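Local structure of alternansucrase (Leuconostoc mesenteroides, 6HVG) at residues Y150-D155 and N177-K182; Y537-H542 and N551-G556; D680-S685 and S727-N732; D775-D780 and D1103-N1108; G1338-R1343 and T1371-N1376. The protein belongs to glycoside hydrolase family 70, combining a catalytic domain built on a TIM barrel with flanking repeats of the choline-binding and cell-wall-binding kind. All blocks are in the same frame, centred on the assembly; numbering follows the deposited sequence.

Contact 1: Y150-D155 and N177-K182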
# COMPACT_ATOMS: atom_id res chain seq x y z
N TYR A 150 -2.86 40.60 -10.94
CA TYR A 150 -3.74 39.88 -11.86
C TYR A 150 -3.02 38.76 -12.58
O TYR A 150 -1.84 38.89 -12.92
CB TYR A 150 -4.31 40.86 -12.87
CG TYR A 150 -5.25 41.85 -12.27
CD1 TYR A 150 -6.61 41.54 -12.11
CD2 TYR A 150 -4.81 43.10 -11.86
CE1 TYR A 150 -7.49 42.45 -11.57
CE2 TYR A 150 -5.69 44.03 -11.33
CZ TYR A 150 -7.02 43.70 -11.18
OH TYR A 150 -7.91 44.60 -10.64
N PHE A 151 -3.75 37.68 -12.83
CA PHE A 151 -3.21 36.57 -13.61
C PHE A 151 -3.39 36.77 -15.10
O PHE A 151 -4.48 37.07 -15.59
CB PHE A 151 -3.82 35.26 -13.18
CG PHE A 151 -3.28 34.76 -11.87
CD1 PHE A 151 -2.28 33.80 -11.85
CD2 PHE A 151 -3.75 35.27 -10.67
CE1 PHE A 151 -1.77 33.34 -10.64
CE2 PHE A 151 -3.25 34.81 -9.45
CZ PHE A 151 -2.25 33.85 -9.45
N VAL A 152 -2.28 36.63 -15.81
CA VAL A 152 -2.22 36.60 -17.26
C VAL A 152 -1.80 35.17 -17.63
O VAL A 152 -1.21 34.45 -16.81
CB VAL A 152 -1.19 37.64 -17.76
CG1 VAL A 152 -0.91 37.49 -19.24
CG2 VAL A 152 -1.68 39.05 -17.47
N TYR A 153 -2.14 34.75 -18.85
CA TYR A 153 -1.70 33.46 -19.38
C TYR A 153 -0.99 33.67 -20.69
O TYR A 153 -1.58 34.22 -21.62
CB TYR A 153 -2.87 32.50 -19.61
CG TYR A 153 -2.43 31.12 -20.03
CD1 TYR A 153 -2.01 30.18 -19.08
CD2 TYR A 153 -2.41 30.75 -21.37
CE1 TYR A 153 -1.61 28.91 -19.45
CE2 TYR A 153 -2.00 29.48 -21.76
CZ TYR A 153 -1.60 28.56 -20.80
OH TYR A 153 -1.20 27.30 -21.21
N ILE A 154 0.26 33.21 -20.77
CA ILE A 154 1.07 33.34 -21.99
C ILE A 154 1.23 31.98 -22.67
O ILE A 154 1.71 31.01 -22.07
CB ILE A 154 2.44 33.98 -21.69
CG1 ILE A 154 2.28 35.18 -20.75
CG2 ILE A 154 3.12 34.39 -23.00
CD1 ILE A 154 3.49 36.06 -20.61
N ASP A 155 0.79 31.95 -23.93
CA ASP A 155 0.76 30.76 -24.81
C ASP A 155 2.14 30.08 -24.97
O ASP A 155 3.17 30.62 -24.55
CB ASP A 155 0.25 31.22 -26.20
CG ASP A 155 -0.43 30.13 -26.97
OD1 ASP A 155 -1.67 30.19 -27.09
OD2 ASP A 155 0.26 29.23 -27.48
N ASN A 177 -7.17 43.75 -21.69
CA ASN A 177 -5.78 43.89 -21.20
C ASN A 177 -5.05 42.56 -20.93
O ASN A 177 -3.84 42.57 -20.71
CB ASN A 177 -5.71 44.80 -19.95
CG ASN A 177 -6.73 44.43 -18.87
OD1 ASN A 177 -7.21 43.29 -18.79
ND2 ASN A 177 -7.06 45.40 -18.03
N GLY A 178 -5.78 41.44 -20.93
CA GLY A 178 -5.19 40.10 -20.78
C GLY A 178 -5.32 39.55 -19.37
O GLY A 178 -4.83 38.45 -19.06
N TYR A 179 -5.96 40.33 -18.50
CA TYR A 179 -6.13 39.92 -17.10
C TYR A 179 -7.24 38.90 -16.97
O TYR A 179 -8.20 38.89 -17.75
CB TYR A 179 -6.45 41.14 -16.22
CG TYR A 179 -5.33 42.16 -16.12
CD1 TYR A 179 -4.00 41.80 -16.33
CD2 TYR A 179 -5.60 43.47 -15.76
CE1 TYR A 179 -2.98 42.73 -16.21
CE2 TYR A 179 -4.59 44.41 -15.64
CZ TYR A 179 -3.28 44.03 -15.87
OH TYR A 179 -2.25 44.93 -15.76
N GLN A 180 -7.10 38.03 -15.98
CA GLN A 180 -8.08 37.00 -15.75
C GLN A 180 -9.14 37.48 -14.77
O GLN A 180 -8.83 38.11 -13.76
CB GLN A 180 -7.43 35.74 -15.20
CG GLN A 180 -8.40 34.62 -14.91
CD GLN A 180 -7.71 33.37 -14.37
OE1 GLN A 180 -6.49 33.25 -14.42
NE2 GLN A 180 -8.51 32.42 -13.88
N VAL A 181 -10.39 37.17 -15.11
CA VAL A 181 -11.56 37.61 -14.36
C VAL A 181 -11.99 36.55 -13.38
O VAL A 181 -12.10 35.40 -13.74
CB VAL A 181 -12.73 37.90 -15.31
CG1 VAL A 181 -13.95 38.38 -14.55
CG2 VAL A 181 -12.33 38.95 -16.34
N LYS A 182 -12.25 36.96 -12.14
CA LYS A 182 -12.68 36.07 -11.08
C LYS A 182 -13.83 36.69 -10.31
O LYS A 182 -13.85 37.89 -10.01
CB LYS A 182 -11.53 35.79 -10.14
CG LYS A 182 -10.52 34.86 -10.73
CD LYS A 182 -9.37 34.60 -9.78
CE LYS A 182 -8.19 33.94 -10.49
NZ LYS A 182 -7.09 33.68 -9.52
O HOH W 1 -3.87 36.39 -20.39
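The rings of Y150 and Y179 form an offset stack, with planes 9° apart and centroids 4.7 Å apart. Y179 CD2 lies over one face of the Y150 ring, toward its rim. Y150 CB rests over one face of Y179, 3.8 Å from the centroid of that ring, a CH-pi contact. Y179 CG, anti to its carbonyl carbon (chi1 -65°), meets Y150 CB. V152 CG2 sits at the edge of the Y179 ring, in its plane, 3.8 Å from Y179 CD1. Strand 150-153 belongs to a beta hairpin with strand 144-147. The other segment is the loop after strand 170-174, inside a choline-binding repeat, and the hairpin packs on it. Q180 N gives F151 O a weak hydrogen bond of 2.8 Å. A water accepts from Y153 N and probably donates to G178 O. N177 OD1 accepts from Y179 N at 3.2 Å, an Asx turn that ends on the stacked tyrosine. K182 NZ approaches the F151 ring obliquely, 3.9 Å from F151 CD2, and is hydrogen-bonded to V198 O.

Contact 2: Y537-H542 and N551-G556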
# COMPACT_ATOMS: atom_id res chain seq x y z
N TYR A 537 0.44 -17.29 10.26
CA TYR A 537 0.25 -18.68 10.59
C TYR A 537 0.67 -18.96 12.02
O TYR A 537 1.61 -18.35 12.54
CB TYR A 537 1.04 -19.59 9.65
CG TYR A 537 0.72 -19.47 8.17
CD1 TYR A 537 -0.47 -18.98 7.73
CD2 TYR A 537 1.65 -19.87 7.22
CE1 TYR A 537 -0.74 -18.84 6.36
CE2 TYR A 537 1.38 -19.77 5.86
CZ TYR A 537 0.18 -19.25 5.45
OH TYR A 537 -0.08 -19.12 4.12
N GLN A 538 -0.01 -19.93 12.65
CA GLN A 538 0.24 -20.26 14.06
C GLN A 538 0.75 -21.68 14.26
O GLN A 538 0.51 -22.55 13.43
CB GLN A 538 -1.03 -20.04 14.87
CG GLN A 538 -1.70 -18.70 14.64
CD GLN A 538 -0.86 -17.52 15.08
OE1 GLN A 538 -0.27 -17.52 16.16
NE2 GLN A 538 -0.79 -16.51 14.24
N ASP A 539 1.47 -21.88 15.35
CA ASP A 539 1.93 -23.22 15.77
C ASP A 539 0.82 -23.89 16.54
O ASP A 539 0.57 -23.54 17.68
CB ASP A 539 3.17 -23.13 16.67
CG ASP A 539 4.41 -22.69 15.92
OD1 ASP A 539 4.41 -22.69 14.67
OD2 ASP A 539 5.39 -22.36 16.59
N ASP A 540 0.19 -24.88 15.90
CA ASP A 540 -1.00 -25.53 16.44
C ASP A 540 -0.91 -27.04 16.15
O ASP A 540 -1.52 -27.55 15.20
CB ASP A 540 -2.23 -24.87 15.82
CG ASP A 540 -3.55 -25.52 16.24
OD1 ASP A 540 -3.58 -26.37 17.17
OD2 ASP A 540 -4.57 -25.14 15.61
N SER A 541 -0.14 -27.73 16.99
CA SER A 541 0.10 -29.16 16.86
C SER A 541 -1.15 -30.07 16.97
O SER A 541 -1.17 -31.16 16.41
CB SER A 541 1.12 -29.59 17.91
OG SER A 541 0.65 -29.27 19.20
N HIS A 542 -2.21 -29.62 17.66
CA HIS A 542 -3.43 -30.41 17.77
C HIS A 542 -4.20 -30.51 16.43
O HIS A 542 -4.58 -31.61 16.00
CB HIS A 542 -4.35 -29.86 18.86
CG HIS A 542 -5.48 -30.79 19.21
ND1 HIS A 542 -6.80 -30.54 18.85
CD2 HIS A 542 -5.49 -31.99 19.85
CE1 HIS A 542 -7.56 -31.53 19.26
NE2 HIS A 542 -6.80 -32.43 19.86
N ASN A 551 8.28 -23.82 17.02
CA ASN A 551 8.53 -22.62 17.83
C ASN A 551 9.53 -21.64 17.20
O ASN A 551 10.42 -21.12 17.85
CB ASN A 551 8.92 -22.97 19.26
CG ASN A 551 8.68 -21.80 20.23
OD1 ASN A 551 7.78 -20.97 20.02
ND2 ASN A 551 9.50 -21.71 21.28
N ASN A 552 9.33 -21.39 15.91
CA ASN A 552 10.09 -20.40 15.19
C ASN A 552 9.12 -19.25 14.93
O ASN A 552 8.41 -18.84 15.85
CB ASN A 552 10.65 -21.01 13.91
CG ASN A 552 11.78 -21.98 14.21
OD1 ASN A 552 12.83 -21.58 14.70
ND2 ASN A 552 11.58 -23.24 13.90
N ARG A 553 9.08 -18.73 13.71
CA ARG A 553 8.23 -17.59 13.38
C ARG A 553 8.35 -16.39 14.32
O ARG A 553 7.34 -15.86 14.78
CB ARG A 553 6.77 -18.03 13.29
CG ARG A 553 6.50 -19.09 12.23
CD ARG A 553 5.07 -19.53 12.31
NE ARG A 553 4.70 -20.38 11.18
CZ ARG A 553 3.98 -21.49 11.26
NH1 ARG A 553 3.54 -21.92 12.44
NH2 ARG A 553 3.71 -22.18 10.16
N LYS A 554 9.57 -15.94 14.59
CA LYS A 554 9.79 -14.64 15.25
C LYS A 554 9.60 -13.54 14.23
O LYS A 554 10.33 -13.47 13.24
CB LYS A 554 11.20 -14.53 15.83
CG LYS A 554 11.50 -15.60 16.87
CD LYS A 554 12.98 -15.88 16.94
CE LYS A 554 13.30 -17.11 17.78
NZ LYS A 554 13.52 -16.70 19.18
N LEU A 555 8.61 -12.70 14.47
CA LEU A 555 8.24 -11.68 13.53
C LEU A 555 8.87 -10.35 13.85
O LEU A 555 9.05 -10.01 15.02
CB LEU A 555 6.73 -11.53 13.56
CG LEU A 555 5.92 -12.81 13.28
CD1 LEU A 555 4.42 -12.52 13.25
CD2 LEU A 555 6.32 -13.50 12.00
N GLY A 556 9.27 -9.62 12.81
CA GLY A 556 9.71 -8.23 12.96
C GLY A 556 11.10 -8.10 13.54
O GLY A 556 11.38 -7.11 14.21
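R553 reaches across to D539 and Y537, and its guanidinium is the densely packed part of the contact. Its side chain is extended from CG to NE. Y537 CB lies over one face of the guanidinium, toward the rim, 3.8 Å from R553 NH2. D539 OD1 makes a salt bridge to R553 NH1 at 2.5 Å, with the carboxylate and guanidinium planes 39° apart. D539 OD1 is also hydrogen-bonded to S549 OG. R553 NE and NH2 are taken by M1248 O and T547 O, so each nitrogen of the group has a partner. Both segments belong to the long loop between strands 534-537 and 580-582, two strands of a six-stranded antiparallel sheet in the family 70 domain. The backbone of this loop also runs toward the calcium site: G556 N donates to E575 OE1, and E575 is a calcium ligand. The looser side is near N551, which is exposed. There N551 N gives D539 OD2 a weak hydrogen bond of 3.3 Å, and N551 CA lies 3.4 Å from D539 OD2.

Contact 3: D680-S685 and S727-N732; sequences DYTVTS and SGTLVN
T682 meets T729 and L730 at the start of helix 681-692, which follows strand 678-679 of the eight-stranded parallel TIM barrel. D680 is the N-cap residue, and its OD1 accepts a weak capping bond from T682 N. The T682 side chain can be followed outward. Its CB lies 3.8 Å from T729 CA. Its methyl, CG2, comes to 3.7 Å from G728 O. The hydroxyl OG1 sits between the backbone N and the carbonyl carbon (chi1 63°), which leaves it facing both its own helix start and the loop. L730 N donates to T682 OG1 at 3.2 Å, with an angle of 157° at the hydrogen. T729 OG1 is also near, 3.1 Å from T682 OG1. On the helix side, T682 OG1 also lies very close to D680 OD1, at a distance too short to be taken at face value. L730 covers the D680 carboxylate, with its CB 3.4 Å from D680 OD1 and its CD2 close to D680 CG. The other carboxylate oxygen uses a water. The water donates to D680 OD2, is hydrogen-bonded to T729 OG1, and accepts from V731 N at 2.8 Å.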
# COMPACT_ATOMS: atom_id res chain seq x y z
N ASP A 680 21.90 5.84 1.76
CA ASP A 680 21.92 7.12 2.45
C ASP A 680 20.69 7.90 2.03
O ASP A 680 20.75 8.76 1.16
CB ASP A 680 23.20 7.88 2.12
CG ASP A 680 23.28 9.23 2.83
OD1 ASP A 680 22.46 9.48 3.74
OD2 ASP A 680 24.17 10.04 2.46
N TYR A 681 19.57 7.58 2.67
CA TYR A 681 18.30 8.22 2.35
C TYR A 681 18.31 9.71 2.73
O TYR A 681 17.55 10.48 2.16
CB TYR A 681 17.13 7.51 3.03
CG TYR A 681 15.79 7.98 2.51
CD1 TYR A 681 15.50 7.91 1.15
CD2 TYR A 681 14.82 8.53 3.36
CE1 TYR A 681 14.29 8.36 0.64
CE2 TYR A 681 13.61 8.99 2.86
CZ TYR A 681 13.35 8.90 1.50
OH TYR A 681 12.15 9.34 0.97
N THR A 682 19.18 10.13 3.65
CA THR A 682 19.20 11.52 4.08
C THR A 682 19.49 12.44 2.90
O THR A 682 18.85 13.49 2.77
CB THR A 682 20.22 11.78 5.22
OG1 THR A 682 21.54 11.53 4.74
CG2 THR A 682 19.95 10.89 6.44
N VAL A 683 20.42 12.04 2.03
CA VAL A 683 20.74 12.82 0.83
C VAL A 683 19.66 12.66 -0.27
O VAL A 683 19.28 13.63 -0.92
CB VAL A 683 22.18 12.55 0.30
CG1 VAL A 683 22.32 11.18 -0.33
CG2 VAL A 683 22.59 13.58 -0.72
N THR A 684 19.15 11.44 -0.46
CA THR A 684 18.06 11.21 -1.42
C THR A 684 16.80 12.00 -1.04
O THR A 684 16.11 12.58 -1.91
CB THR A 684 17.69 9.72 -1.50
OG1 THR A 684 18.87 8.95 -1.75
CG2 THR A 684 16.66 9.48 -2.59
N SER A 685 16.52 12.03 0.25
CA SER A 685 15.40 12.80 0.81
C SER A 685 15.55 14.29 0.55
O SER A 685 14.60 14.95 0.11
CB SER A 685 15.32 12.54 2.30
OG SER A 685 14.33 13.31 2.90
N SER A 727 20.40 13.08 14.40
CA SER A 727 19.79 13.75 13.26
C SER A 727 20.80 14.20 12.18
O SER A 727 22.03 14.03 12.29
CB SER A 727 18.98 14.95 13.78
OG SER A 727 19.63 15.57 14.88
N GLY A 728 20.24 14.72 11.10
CA GLY A 728 21.04 15.34 10.05
C GLY A 728 21.51 14.33 9.02
O GLY A 728 21.18 13.14 9.06
N THR A 729 22.35 14.82 8.12
CA THR A 729 22.72 14.06 6.94
C THR A 729 23.85 13.15 7.41
O THR A 729 24.59 13.49 8.35
CB THR A 729 23.15 14.99 5.78
OG1 THR A 729 23.02 14.28 4.55
CG2 THR A 729 24.61 15.48 5.93
N LEU A 730 23.98 12.01 6.75
CA LEU A 730 24.92 10.96 7.17
C LEU A 730 26.39 11.38 7.10
O LEU A 730 27.19 10.99 7.95
CB LEU A 730 24.71 9.75 6.29
CG LEU A 730 25.67 8.58 6.48
CD1 LEU A 730 25.48 7.96 7.85
CD2 LEU A 730 25.46 7.54 5.39
N VAL A 731 26.73 12.17 6.08
CA VAL A 731 28.10 12.64 5.87
C VAL A 731 28.11 14.15 5.70
O VAL A 731 27.52 14.68 4.75
CB VAL A 731 28.72 11.98 4.62
CG1 VAL A 731 30.10 12.55 4.30
CG2 VAL A 731 28.79 10.48 4.78
N ASN A 732 28.79 14.86 6.60
CA ASN A 732 28.90 16.30 6.43
C ASN A 732 29.89 16.63 5.32
O ASN A 732 30.97 16.03 5.23
CB ASN A 732 29.29 17.04 7.71
CG ASN A 732 28.89 18.52 7.65
OD1 ASN A 732 29.67 19.37 7.22
ND2 ASN A 732 27.68 18.82 8.06
O HOH W 2 25.43 12.48 3.67

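Contact 4: D775-D780 and D1103-N1108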
# COMPACT_ATOMS: atom_id res chain seq x y z
N ASP A 775 -4.85 -1.65 -8.94
CA ASP A 775 -5.54 -2.20 -10.10
C ASP A 775 -4.56 -3.00 -10.99
O ASP A 775 -3.40 -2.64 -11.13
CB ASP A 775 -6.14 -1.03 -10.88
CG ASP A 775 -7.60 -1.23 -11.24
OD1 ASP A 775 -8.20 -2.24 -10.79
OD2 ASP A 775 -8.13 -0.34 -11.95
N THR A 776 -5.05 -4.08 -11.59
CA THR A 776 -4.28 -4.87 -12.53
C THR A 776 -4.28 -4.20 -13.90
O THR A 776 -5.35 -3.89 -14.43
CB THR A 776 -4.86 -6.27 -12.68
OG1 THR A 776 -4.74 -6.94 -11.44
CG2 THR A 776 -4.10 -7.14 -13.68
N PHE A 777 -3.10 -4.02 -14.50
CA PHE A 777 -3.03 -3.44 -15.83
C PHE A 777 -2.28 -4.37 -16.76
O PHE A 777 -1.35 -5.07 -16.35
CB PHE A 777 -2.44 -2.01 -15.84
CG PHE A 777 -1.11 -1.87 -15.20
CD1 PHE A 777 0.05 -2.15 -15.91
CD2 PHE A 777 -1.01 -1.44 -13.90
CE1 PHE A 777 1.28 -2.03 -15.34
CE2 PHE A 777 0.22 -1.29 -13.31
CZ PHE A 777 1.38 -1.59 -14.03
N THR A 778 -2.68 -4.36 -18.02
CA THR A 778 -2.10 -5.18 -19.04
C THR A 778 -0.85 -4.44 -19.57
O THR A 778 -0.66 -3.25 -19.35
CB THR A 778 -3.17 -5.51 -20.12
OG1 THR A 778 -3.02 -6.86 -20.54
CG2 THR A 778 -3.08 -4.61 -21.33
N PHE A 779 0.02 -5.16 -20.27
CA PHE A 779 1.21 -4.54 -20.87
C PHE A 779 0.88 -3.45 -21.89
O PHE A 779 1.58 -2.44 -21.92
CB PHE A 779 2.12 -5.58 -21.53
CG PHE A 779 3.19 -6.10 -20.63
CD1 PHE A 779 4.27 -5.28 -20.28
CD2 PHE A 779 3.14 -7.40 -20.13
CE1 PHE A 779 5.28 -5.76 -19.47
CE2 PHE A 779 4.14 -7.87 -19.31
CZ PHE A 779 5.21 -7.05 -18.97
N ASP A 780 -0.14 -3.66 -22.72
CA ASP A 780 -0.64 -2.61 -23.63
C ASP A 780 -1.09 -1.38 -22.85
O ASP A 780 -0.83 -0.27 -23.25
CB ASP A 780 -1.79 -3.14 -24.51
CG ASP A 780 -1.42 -4.44 -25.20
OD1 ASP A 780 -1.97 -4.74 -26.28
OD2 ASP A 780 -0.56 -5.19 -24.65
N ASP A 1103 4.58 -6.52 -9.60
CA ASP A 1103 5.80 -7.33 -9.76
C ASP A 1103 5.51 -8.62 -10.51
O ASP A 1103 6.32 -9.06 -11.31
CB ASP A 1103 6.42 -7.69 -8.41
CG ASP A 1103 7.12 -6.52 -7.76
OD1 ASP A 1103 7.07 -5.42 -8.33
OD2 ASP A 1103 7.69 -6.74 -6.64
N SER A 1104 4.37 -9.23 -10.22
CA SER A 1104 4.04 -10.53 -10.76
C SER A 1104 3.59 -10.39 -12.20
O SER A 1104 4.13 -11.07 -13.08
CB SER A 1104 2.97 -11.23 -9.93
OG SER A 1104 2.90 -12.60 -10.26
N PHE A 1105 2.63 -9.54 -12.46
CA PHE A 1105 2.09 -9.45 -13.82
C PHE A 1105 2.95 -8.62 -14.78
O PHE A 1105 2.80 -8.74 -16.00
CB PHE A 1105 0.60 -9.04 -13.84
CG PHE A 1105 0.30 -7.70 -13.23
CD1 PHE A 1105 0.55 -6.54 -13.93
CD2 PHE A 1105 -0.33 -7.61 -11.99
CE1 PHE A 1105 0.25 -5.31 -13.39
CE2 PHE A 1105 -0.63 -6.36 -11.45
CZ PHE A 1105 -0.33 -5.20 -12.14
N LEU A 1106 3.86 -7.81 -14.25
CA LEU A 1106 4.87 -7.17 -15.09
C LEU A 1106 6.19 -7.98 -15.21
O LEU A 1106 7.15 -7.51 -15.79
CB LEU A 1106 5.15 -5.73 -14.62
CG LEU A 1106 3.99 -4.73 -14.76
CD1 LEU A 1106 4.44 -3.35 -14.31
CD2 LEU A 1106 3.53 -4.67 -16.20
N ASN A 1107 6.22 -9.18 -14.67
CA ASN A 1107 7.33 -10.10 -14.88
C ASN A 1107 8.71 -9.53 -14.59
O ASN A 1107 9.71 -9.93 -15.22
CB ASN A 1107 7.26 -10.65 -16.30
CG ASN A 1107 5.95 -11.37 -16.59
OD1 ASN A 1107 5.36 -11.99 -15.72
ND2 ASN A 1107 5.49 -11.27 -17.81
N ASN A 1108 8.79 -8.62 -13.62
CA ASN A 1108 10.04 -7.93 -13.37
C ASN A 1108 11.06 -8.73 -12.61
O ASN A 1108 12.23 -8.32 -12.49
CB ASN A 1108 9.80 -6.57 -12.71
CG ASN A 1108 9.21 -6.69 -11.33
OD1 ASN A 1108 9.42 -7.68 -10.65
ND2 ASN A 1108 8.52 -5.65 -10.90
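At the start of helix 779-793, F779 and the preceding F777 pack on F1105, which ends the short helix 1102-1105, and on L1106 just after it. F1105 CG lies between its backbone N and carbonyl carbon (chi1 60°), on the F777 side. F1105 turns its edge to the face of F777, a T-shaped pair with planes at 86° and centroids 5.1 Å apart. F1105 CE1 stands over the centre of the F777 ring. T776 CG2 covers one face of F1105, 4.2 Å from its centroid. The two helices lie in chain connections that follow strands 745-747 and 1081-1083 of the TIM barrel, so the aromatic cluster joins two excursions from the barrel. L1106 touches both F777 and F779. Its CD1 is 3.5 Å from F777 CZ. Its CD2 lies over one face of F779, 4.1 Å from the ring centroid, a CH-pi contact, and also comes to 3.6 Å from F777 CE1. L782 of helix 779-793 touches both F777 and L1106. L1106 O is hydrogen-bonded to K1131 NZ.

Contact 5: G1338-R1343 and T1371-N1376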
# COMPACT_ATOMS: atom_id res chain seq x y z
N GLY A 1338 -35.49 -11.26 39.19
CA GLY A 1338 -34.77 -10.62 40.31
C GLY A 1338 -33.27 -10.84 40.38
O GLY A 1338 -32.64 -10.50 41.39
N GLU A 1339 -32.69 -11.37 39.31
CA GLU A 1339 -31.26 -11.72 39.23
C GLU A 1339 -30.64 -10.93 38.08
O GLU A 1339 -31.36 -10.48 37.18
CB GLU A 1339 -31.05 -13.21 38.98
CG GLU A 1339 -31.08 -14.09 40.21
CD GLU A 1339 -30.71 -15.53 39.90
OE1 GLU A 1339 -30.29 -15.84 38.76
OE2 GLU A 1339 -30.87 -16.37 40.81
N ASN A 1340 -29.31 -10.78 38.11
CA ASN A 1340 -28.59 -9.99 37.09
C ASN A 1340 -28.59 -10.68 35.73
O ASN A 1340 -28.12 -11.80 35.61
CB ASN A 1340 -27.14 -9.72 37.52
CG ASN A 1340 -26.54 -8.51 36.83
OD1 ASN A 1340 -26.87 -8.21 35.69
ND2 ASN A 1340 -25.62 -7.85 37.49
N PRO A 1341 -29.13 -10.01 34.70
CA PRO A 1341 -29.12 -10.57 33.35
C PRO A 1341 -27.75 -10.56 32.71
O PRO A 1341 -27.53 -11.30 31.76
CB PRO A 1341 -30.09 -9.67 32.57
CG PRO A 1341 -30.22 -8.42 33.36
CD PRO A 1341 -29.97 -8.80 34.78
N ILE A 1342 -26.84 -9.73 33.21
CA ILE A 1342 -25.49 -9.65 32.66
C ILE A 1342 -24.68 -10.85 33.09
O ILE A 1342 -24.55 -11.12 34.27
CB ILE A 1342 -24.75 -8.39 33.16
CG1 ILE A 1342 -25.47 -7.12 32.71
CG2 ILE A 1342 -23.33 -8.36 32.67
CD1 ILE A 1342 -25.00 -5.85 33.41
N ARG A 1343 -24.10 -11.56 32.12
CA ARG A 1343 -23.29 -12.72 32.40
C ARG A 1343 -21.95 -12.60 31.73
O ARG A 1343 -21.85 -12.16 30.59
CB ARG A 1343 -23.97 -14.00 31.92
CG ARG A 1343 -23.36 -15.31 32.49
CD ARG A 1343 -23.87 -16.50 31.72
NE ARG A 1343 -23.51 -17.83 32.22
CZ ARG A 1343 -22.40 -18.48 31.90
NH1 ARG A 1343 -21.44 -17.91 31.18
NH2 ARG A 1343 -22.22 -19.70 32.34
N THR A 1371 -30.44 -2.64 31.47
CA THR A 1371 -30.47 -2.34 32.90
C THR A 1371 -30.24 -3.62 33.69
O THR A 1371 -30.80 -4.65 33.35
CB THR A 1371 -31.82 -1.74 33.33
OG1 THR A 1371 -32.20 -0.72 32.41
CG2 THR A 1371 -31.72 -1.13 34.72
N ASP A 1372 -29.40 -3.55 34.72
CA ASP A 1372 -29.19 -4.68 35.63
C ASP A 1372 -30.28 -4.69 36.71
O ASP A 1372 -31.16 -3.84 36.70
CB ASP A 1372 -27.76 -4.69 36.22
CG ASP A 1372 -27.56 -3.69 37.35
OD1 ASP A 1372 -28.03 -2.54 37.26
OD2 ASP A 1372 -26.88 -4.05 38.32
N ASN A 1373 -30.22 -5.68 37.60
CA ASN A 1373 -31.23 -5.80 38.68
C ASN A 1373 -31.24 -4.60 39.65
O ASN A 1373 -32.25 -4.31 40.26
CB ASN A 1373 -31.02 -7.10 39.49
CG ASN A 1373 -29.54 -7.38 39.83
OD1 ASN A 1373 -28.62 -6.64 39.44
ND2 ASN A 1373 -29.31 -8.49 40.51
N SER A 1374 -30.12 -3.90 39.76
CA SER A 1374 -29.96 -2.80 40.70
C SER A 1374 -30.20 -1.41 40.07
O SER A 1374 -29.99 -0.40 40.73
CB SER A 1374 -28.55 -2.84 41.30
OG SER A 1374 -28.17 -4.17 41.60
N GLY A 1375 -30.60 -1.32 38.80
CA GLY A 1375 -30.90 -0.02 38.18
C GLY A 1375 -29.77 0.66 37.41
O GLY A 1375 -30.00 1.68 36.78
N ASN A 1376 -28.58 0.07 37.41
CA ASN A 1376 -27.45 0.58 36.62
C ASN A 1376 -27.60 0.26 35.13
O ASN A 1376 -27.95 -0.84 34.76
CB ASN A 1376 -26.12 -0.04 37.09
CG ASN A 1376 -25.86 0.19 38.55
OD1 ASN A 1376 -25.45 1.27 38.94
ND2 ASN A 1376 -26.08 -0.83 39.37
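N1340 has CG anti to its backbone N (chi1 -158°), which carries CG to the D1372 side. D1372 has CG between its backbone N and carbonyl carbon (chi1 78°), and its CB is the part that meets the amide: N1340 OD1 lies 3.7 Å from D1372 CB. The two side chains pass at a slant. The amide oxygen has a partner of its own. N1340 OD1 accepts from I1342 N at 2.9 Å, an Asx turn, with the donor above the carbonyl plane. This ties the N1340 side chain to the backbone just where strand 1342-1345 begins. N1373 stands at about a right angle to N1340, with its CG 3.9 Å from N1340 CA. P1341 CG touches T1371 O at 3.8 Å, and that carbonyl is hydrogen-bonded to Y1357 OH. I1342 CD1 comes to 4.1 Å from D1372 CB, and the I1342 side chain also packs on Y1378 and F1380. Within the loop, D1372 N donates to N1376 O at 3.1 Å. D1372 OD1 accepts weak hydrogen bonds from N1376 N and ND2, which hold the carboxylate across the loop. Residues D1372 to G1375 form a type I turn. It connects strands 1368-1371 and 1377-1380, a short beta hairpin of the kind that builds the putative cell-wall-binding repeats.

The five contacts follow one another along the chain, and none touches another. Contacts 2, 3 and 4 lie in the family 70 region. The nearest atoms of contacts 2 and 4 are about 16 Å apart. Those of contacts 3 and 4 are about 18 Å apart, and those of contacts 2 and 3 about 19 Å apart. Contact 2 lies near the metal site: the R553 side chain is about 10 Å from the calcium ion, which is bound by E575, D581, N625 and D1159. Contacts 1 and 5 involve repeat regions at the two ends of the chain, with centres 74 Å apart. Contact 5 comes nearest to contact 2, about 23 Å between closest atoms. Contacts 1 and 2 lie on opposite sides of the chain's centre.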